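Local coordinates for response regulator receiver modulated diguanylate cyclase with PAS/PAC sensor (Desulfovibrio desulfuricans subsp. desulfuricans str., PDB 3CG0), which makes cyclic di-GMP from GTP through a GGDEF domain, probably under control of a PAS sensor and of an N-terminal receiver domain, the part crystallised, at the interface of chains A and B and the interface of chains C and B. Coordinates in Å, arbitrary orientation; residue numbers count along the deposited sequence, not the author numbering. Chains: chain A/B/C, Response regulator receiver modulated diguanylate cyclase with PAS/PAC sensor.

Contact 1: the interface of chains A and B. Residues chain A 105-107, 109, 121-122, 125; chain B 57, 85-87.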
loop_
_atom_site.group_PDB
_atom_site.type_symbol
_atom_site.label_atom_id
_atom_site.label_comp_id
_atom_site.label_asym_id
_atom_site.label_seq_id
_atom_site.Cartn_x
_atom_site.Cartn_y
_atom_site.Cartn_z
ATOM N N PRO A 105 9.227 11.736 11.107
ATOM C CA PRO A 105 9.080 10.607 11.999
ATOM C C PRO A 105 10.411 9.873 12.110
ATOM O O PRO A 105 11.314 10.115 11.303
ATOM C CB PRO A 105 8.071 9.738 11.261
ATOM C CG PRO A 105 8.311 10.017 9.854
ATOM C CD PRO A 105 8.640 11.450 9.782
ATOM N N PHE A 106 10.541 8.985 13.089
ATOM C CA PHE A 106 11.744 8.189 13.179
ATOM C C PHE A 106 11.845 7.245 11.977
ATOM O O PHE A 106 12.929 7.018 11.443
ATOM C CB PHE A 106 11.804 7.405 14.498
ATOM C CG PHE A 106 12.957 6.431 14.564
ATOM C CD1 PHE A 106 14.252 6.881 14.835
ATOM C CD2 PHE A 106 12.750 5.067 14.327
ATOM C CE1 PHE A 106 15.326 5.978 14.883
ATOM C CE2 PHE A 106 13.807 4.162 14.369
ATOM C CZ PHE A 106 15.101 4.616 14.636
ATOM N N GLY A 107 10.710 6.703 11.548
ATOM C CA GLY A 107 10.697 5.792 10.430
ATOM C C GLY A 107 9.339 5.169 10.238
ATOM O O GLY A 107 8.349 5.639 10.793
ATOM N N LEU A 109 7.196 1.323 9.640
ATOM C CA LEU A 109 7.167 -0.134 9.758
ATOM C C LEU A 109 5.913 -0.655 9.095
ATOM O O LEU A 109 4.814 -0.233 9.421
ATOM C CB LEU A 109 7.222 -0.582 11.224
ATOM C CG LEU A 109 8.510 -0.289 11.998
ATOM C CD1 LEU A 109 8.303 -0.502 13.476
ATOM C CD2 LEU A 109 9.692 -1.133 11.485
ATOM N N SER A 121 13.422 -0.821 16.736
ATOM C CA SER A 121 13.101 0.539 16.273
ATOM C C SER A 121 12.684 1.462 17.400
ATOM O O SER A 121 12.990 2.650 17.370
ATOM C CB SER A 121 11.980 0.503 15.239
ATOM O OG SER A 121 12.115 -0.624 14.394
ATOM N N ILE A 122 11.970 0.921 18.382
ATOM C CA ILE A 122 11.528 1.732 19.515
ATOM C C ILE A 122 12.722 2.154 20.366
ATOM O O ILE A 122 12.901 3.347 20.620
ATOM C CB ILE A 122 10.442 1.018 20.360
ATOM C CG1 ILE A 122 9.130 0.943 19.574
ATOM C CG2 ILE A 122 10.196 1.759 21.659
ATOM C CD1 ILE A 122 8.011 0.285 20.330
ATOM N N ALA A 125 14.759 4.713 18.702
ATOM C CA ALA A 125 14.045 5.986 18.576
ATOM C C ALA A 125 14.034 6.813 19.861
ATOM O O ALA A 125 14.138 8.044 19.807
ATOM C CB ALA A 125 12.634 5.748 18.112
ATOM N N ILE B 57 7.063 7.067 23.484
ATOM C CA ILE B 57 6.968 6.955 22.032
ATOM C C ILE B 57 5.515 6.768 21.549
ATOM O O ILE B 57 4.720 6.138 22.234
ATOM C CB ILE B 57 7.925 5.842 21.510
ATOM C CG1 ILE B 57 8.147 5.974 20.006
ATOM C CG2 ILE B 57 7.464 4.458 21.953
ATOM C CD1 ILE B 57 9.295 5.152 19.524
ATOM N N ILE B 85 7.858 9.745 16.762
ATOM C CA ILE B 85 6.773 9.018 16.127
ATOM C C ILE B 85 7.347 7.913 15.221
ATOM O O ILE B 85 8.340 8.129 14.532
ATOM C CB ILE B 85 5.812 10.001 15.351
ATOM C CG1 ILE B 85 4.548 10.309 16.160
ATOM C CG2 ILE B 85 5.332 9.420 14.014
ATOM C CD1 ILE B 85 4.737 11.196 17.349
ATOM N N ILE B 86 6.758 6.720 15.285
ATOM C CA ILE B 86 6.978 5.693 14.277
ATOM C C ILE B 86 5.653 5.471 13.558
ATOM O O ILE B 86 4.614 5.258 14.195
ATOM C CB ILE B 86 7.513 4.403 14.887
ATOM C CG1 ILE B 86 8.965 4.594 15.316
ATOM C CG2 ILE B 86 7.418 3.217 13.900
ATOM C CD1 ILE B 86 9.432 3.539 16.288
ATOM N N PHE B 87 5.690 5.578 12.232
ATOM C CA PHE B 87 4.513 5.354 11.414
ATOM C C PHE B 87 4.370 3.891 11.052
ATOM O O PHE B 87 5.343 3.216 10.713
ATOM C CB PHE B 87 4.558 6.187 10.143
ATOM C CG PHE B 87 4.051 7.585 10.301
ATOM C CD1 PHE B 87 2.756 7.828 10.744
ATOM C CD2 PHE B 87 4.859 8.667 9.949
ATOM C CE1 PHE B 87 2.278 9.139 10.859
ATOM C CE2 PHE B 87 4.401 9.979 10.061
ATOM C CZ PHE B 87 3.103 10.214 10.512
#
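A:Phe106 and B:Ile86 lie side by side and point the same way, with ring atom CD2 of A:Phe106 3.9 Å from CG1 of B:Ile86. The isoleucine carries CG1 anti to its carbonyl carbon (chi1 -72°). This turns its two branches to different neighbours: CG2 goes to A:Leu109, whose CD1 lies 3.8 Å from it, while the isoleucine's own CD1 reaches the backbone of A:Ser121 in helix 115-131. The next residue, A:Ile122, crosses B:Ile57 with methyl against methyl, CG2 to CG2 at 3.9 Å. B:Ile57 has CG1 anti to its backbone N (chi1 -164°), and its terminal CD1 meets CB of A:Ala125 at 3.7 Å. The same CB rests on the rim of one face of the A:Phe106 ring, so the helix holds the ring of the residue leading into strand 107-111. At the other border, A:Pro105 meets the CD2 and CE2 side of B:Phe87, while CG2 of B:Ile85 sits over the centre of a face of that ring. The last strand of one receiver domain extends the other's sheet and its last helix packs against it, apparently a segment exchange, in keeping with alternate folding. Backbone hydrogen bonds join strand 107-111 of A, and the residue leading into it, to strand 85-90 of B in parallel register: B:Phe87 N to A:Gly107 O, A:Leu109 N to B:Phe87 O, and A:Phe106 N to B:Ile85 O at 2.8 Å.

Contact 2: the interface of chains A and B. Residues chain A 17-20; chain B 17-18, 41, 65.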
loop_
_atom_site.group_PDB
_atom_site.type_symbol
_atom_site.label_atom_id
_atom_site.label_comp_id
_atom_site.label_asym_id
_atom_site.label_seq_id
_atom_site.Cartn_x
_atom_site.Cartn_y
_atom_site.Cartn_z
ATOM N N ASP A 17 -10.746 -5.228 8.999
ATOM C CA ASP A 17 -10.256 -4.926 10.349
ATOM C C ASP A 17 -10.457 -3.456 10.780
ATOM O O ASP A 17 -10.582 -3.159 11.978
ATOM C CB ASP A 17 -8.783 -5.311 10.458
ATOM C CG ASP A 17 -8.306 -5.393 11.894
ATOM O OD1 ASP A 17 -9.145 -5.665 12.784
ATOM O OD2 ASP A 17 -7.098 -5.168 12.135
ATOM N N GLY A 18 -10.493 -2.553 9.802
ATOM C CA GLY A 18 -10.636 -1.113 10.050
ATOM C C GLY A 18 -11.983 -0.737 10.630
ATOM O O GLY A 18 -13.012 -1.030 10.034
ATOM N N ARG A 19 -11.982 -0.092 11.796
ATOM C CA ARG A 19 -13.227 0.262 12.487
ATOM C C ARG A 19 -14.097 1.238 11.695
ATOM O O ARG A 19 -15.308 1.085 11.641
ATOM C CB ARG A 19 -12.921 0.847 13.854
ATOM C CG ARG A 19 -12.291 -0.123 14.833
ATOM C CD ARG A 19 -11.854 0.700 16.035
ATOM N NE ARG A 19 -11.250 -0.041 17.143
ATOM C CZ ARG A 19 -11.950 -0.637 18.107
ATOM N NH1 ARG A 19 -13.277 -0.622 18.063
ATOM N NH2 ARG A 19 -11.330 -1.256 19.105
ATOM N N LEU A 20 -13.476 2.228 11.069
ATOM C CA LEU A 20 -14.210 3.219 10.293
ATOM C C LEU A 20 -14.718 2.672 8.969
ATOM O O LEU A 20 -15.853 2.942 8.590
ATOM C CB LEU A 20 -13.350 4.453 10.032
ATOM C CG LEU A 20 -14.110 5.667 9.502
ATOM C CD1 LEU A 20 -14.760 6.418 10.659
ATOM C CD2 LEU A 20 -13.181 6.556 8.673
ATOM N N ASP B 17 -6.347 2.264 13.457
ATOM C CA ASP B 17 -7.732 2.140 13.016
ATOM C C ASP B 17 -8.232 0.701 13.085
ATOM O O ASP B 17 -9.409 0.472 13.323
ATOM C CB ASP B 17 -7.882 2.687 11.588
ATOM C CG ASP B 17 -9.308 2.566 11.045
ATOM O OD1 ASP B 17 -10.243 3.122 11.669
ATOM O OD2 ASP B 17 -9.483 1.922 9.983
ATOM N N GLY B 18 -7.326 -0.248 12.868
ATOM C CA GLY B 18 -7.649 -1.667 12.792
ATOM C C GLY B 18 -7.801 -2.260 14.169
ATOM O O GLY B 18 -6.930 -2.099 15.003
ATOM N N ASP B 41 -8.266 4.533 18.553
ATOM C CA ASP B 41 -8.695 4.266 17.183
ATOM C C ASP B 41 -8.955 5.547 16.420
ATOM O O ASP B 41 -9.413 5.515 15.283
ATOM C CB ASP B 41 -9.930 3.359 17.145
ATOM C CG ASP B 41 -11.007 3.763 18.149
ATOM O OD1 ASP B 41 -11.570 4.878 18.034
ATOM O OD2 ASP B 41 -11.305 2.941 19.050
ATOM N N CYS B 65 -8.007 7.812 9.217
ATOM C CA CYS B 65 -8.901 8.851 8.710
ATOM C C CYS B 65 -9.869 9.279 9.798
ATOM O O CYS B 65 -10.101 8.548 10.765
ATOM C CB CYS B 65 -9.687 8.357 7.496
ATOM S SG CYS B 65 -8.655 8.075 6.065
#
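A:Arg19 meets B:Asp17 through its backbone and B:Asp41 through its side chain. The main hydrogen bond runs from A:Arg19 N to B:Asp17 O at 3.0 Å; it is nearly straight, but the donor stands well above the carbonyl plane. A weak one from A:Leu20 N to OD1 of the B:Asp17 carboxylate spans 3.4 Å. With CG anti to its backbone N (chi1 179°), B:Asp17 turns its carboxylate toward the first turn of helix 19-32. The salt bridge is looser: NE of A:Arg19 lies 3.5 Å from OD2 of B:Asp41. This oxygen stands over the rim of one guanidinium face, the two planes inclined at 49°, rather than facing the N-H groups end on. Packing adds the extended A:Arg19 chain, whose CD touches B:Asp41 CB at 3.5 Å. CD2 of A:Leu20 approaches CB of B:Cys65, and the two Gly18 residues meet in an antiparallel bridge, their CA atoms 4.1 Å apart. In receiver domains the acidic residues just after the first strand, Asp17 among them, usually help bind magnesium beside the phosphorylated aspartate, here predicted to be Asp61. The site brings the two acidic loops together about the two-fold axis and may couple the exchanged dimer to the phosphorylation pocket.

Contact 3: the interface of chains C and B. Residues chain C 105-108, 128; chain B 106, 124, 128.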
loop_
_atom_site.group_PDB
_atom_site.type_symbol
_atom_site.label_atom_id
_atom_site.label_comp_id
_atom_site.label_asym_id
_atom_site.label_seq_id
_atom_site.Cartn_x
_atom_site.Cartn_y
_atom_site.Cartn_z
ATOM N N PRO C 105 -13.347 -12.368 -18.865
ATOM C CA PRO C 105 -13.641 -10.952 -18.992
ATOM C C PRO C 105 -13.856 -10.358 -17.615
ATOM O O PRO C 105 -13.987 -11.082 -16.632
ATOM C CB PRO C 105 -14.965 -10.945 -19.739
ATOM C CG PRO C 105 -15.634 -12.184 -19.264
ATOM C CD PRO C 105 -14.530 -13.193 -19.174
ATOM N N PHE C 106 -13.914 -9.042 -17.559
ATOM C CA PHE C 106 -14.160 -8.360 -16.325
ATOM C C PHE C 106 -15.613 -8.523 -15.869
ATOM O O PHE C 106 -15.894 -8.734 -14.687
ATOM C CB PHE C 106 -13.840 -6.889 -16.502
ATOM C CG PHE C 106 -14.231 -6.071 -15.333
ATOM C CD1 PHE C 106 -13.442 -6.075 -14.190
ATOM C CD2 PHE C 106 -15.402 -5.324 -15.358
ATOM C CE1 PHE C 106 -13.803 -5.323 -13.095
ATOM C CE2 PHE C 106 -15.768 -4.568 -14.276
ATOM C CZ PHE C 106 -14.969 -4.579 -13.146
ATOM N N GLY C 107 -16.534 -8.406 -16.818
ATOM C CA GLY C 107 -17.955 -8.545 -16.542
ATOM C C GLY C 107 -18.732 -8.628 -17.840
ATOM O O GLY C 107 -18.141 -8.806 -18.910
ATOM N N TYR C 108 -20.056 -8.497 -17.720
ATOM C CA TYR C 108 -20.989 -8.557 -18.835
ATOM C C TYR C 108 -21.984 -7.416 -18.693
ATOM O O TYR C 108 -22.552 -7.199 -17.622
ATOM C CB TYR C 108 -21.736 -9.902 -18.848
ATOM C CG TYR C 108 -20.831 -11.120 -18.895
ATOM C CD1 TYR C 108 -20.511 -11.725 -20.105
ATOM C CD2 TYR C 108 -20.302 -11.667 -17.726
ATOM C CE1 TYR C 108 -19.682 -12.826 -20.148
ATOM C CE2 TYR C 108 -19.468 -12.759 -17.763
ATOM C CZ TYR C 108 -19.165 -13.339 -18.977
ATOM O OH TYR C 108 -18.346 -14.436 -19.015
ATOM N N LYS C 128 -8.298 -2.775 -11.846
ATOM C CA LYS C 128 -7.909 -4.166 -11.629
ATOM C C LYS C 128 -6.674 -4.528 -12.450
ATOM O O LYS C 128 -5.736 -5.129 -11.920
ATOM C CB LYS C 128 -9.068 -5.117 -11.951
ATOM C CG LYS C 128 -8.718 -6.595 -11.840
ATOM C CD LYS C 128 -9.920 -7.465 -12.095
ATOM C CE LYS C 128 -9.511 -8.922 -12.285
ATOM N NZ LYS C 128 -10.685 -9.730 -12.707
ATOM N N PHE B 106 -13.370 -10.380 -8.336
ATOM C CA PHE B 106 -14.090 -9.589 -9.323
ATOM C C PHE B 106 -13.297 -8.338 -9.703
ATOM O O PHE B 106 -13.206 -7.968 -10.884
ATOM C CB PHE B 106 -15.482 -9.201 -8.831
ATOM C CG PHE B 106 -16.193 -8.259 -9.761
ATOM C CD1 PHE B 106 -16.719 -8.720 -10.968
ATOM C CD2 PHE B 106 -16.308 -6.911 -9.450
ATOM C CE1 PHE B 106 -17.350 -7.849 -11.837
ATOM C CE2 PHE B 106 -16.939 -6.039 -10.314
ATOM C CZ PHE B 106 -17.462 -6.510 -11.502
ATOM N N MET B 124 -22.573 -6.552 -10.432
ATOM C CA MET B 124 -21.890 -7.109 -11.602
ATOM C C MET B 124 -21.060 -8.325 -11.240
ATOM O O MET B 124 -20.824 -9.185 -12.090
ATOM C CB MET B 124 -20.989 -6.075 -12.274
ATOM C CG MET B 124 -21.709 -4.962 -13.033
ATOM S SD MET B 124 -20.474 -3.803 -13.626
ATOM C CE MET B 124 -19.584 -4.925 -14.739
ATOM N N LYS B 128 -22.013 -11.859 -12.822
ATOM C CA LYS B 128 -20.970 -12.562 -13.566
ATOM C C LYS B 128 -20.920 -14.039 -13.162
ATOM O O LYS B 128 -20.832 -14.921 -14.020
ATOM C CB LYS B 128 -19.598 -11.907 -13.364
ATOM C CG LYS B 128 -18.487 -12.534 -14.211
ATOM C CD LYS B 128 -17.105 -12.196 -13.711
ATOM C CE LYS B 128 -16.061 -12.842 -14.602
ATOM N NZ LYS B 128 -14.733 -12.965 -13.947
HETATM O O HOH W 1 -13.918 -9.524 -12.914
HETATM O O HOH W 2 -21.118 -8.649 -14.852
HETATM O O HOH W 3 -12.574 -11.618 -13.968
#
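C:Phe106 and B:Phe106 cross obliquely, ring tip to ring tip, with CZ 3.6 Å from CZ. Each ring offers the rim of one face to CE1 of the other, an offset contact rather than a full stack. Both rings have CG anti to the backbone N (chi1 172° in C:Phe106), which carries them out toward one another. B:Met124, bent at its last torsion, brings CE to within 3.9 Å of C:Phe106 CE2, approaching at about a right angle. B:Lys128 crosses the C:Tyr108 side chain at about a right angle, its CG at the ring edge, in plane, 3.7 Å from CE2. Beyond this apolar core the contact is wet. Water 1 links the two Phe106 carbonyls, 2.8 Å from C:Phe106 O and 2.7 Å from B:Phe106 O, and touches water 3, which joins B:Lys128 NZ to C:Pro105 O. The direct bond from that amine nitrogen to the same carbonyl is weak. Water 2 bridges C:Tyr108 N and B:Met124 O. The NZ atoms of C:Lys128 and B:Lys128 are 5.3 Å apart; nearby carbonyls and waters may temper any repulsion. The patch, possibly a crystal contact, lies where the loop before strand 107-110 of C meets the matching loop and the last helix, 115-132, of B.

Contacts 1 and 2 belong to the same two-fold A-B interface, the centres of their C-alpha atoms about 20 Å apart, whereas contact 3 joins B to C, its centre about 42 Å from that of contact 1 and 29 Å from that of contact 2. Contacts 1 and 3 share residues 105 to 107 and the domain's last helix. In each copy Phe106 can give its backbone and one side of its ring to the exchange partner and the ring tip to a chain of the other pair. The four-chain assembly thus looks like two intertwined dimers held by a partly hydrated seam; whether it forms in the full-length protein, the structure alone does not show.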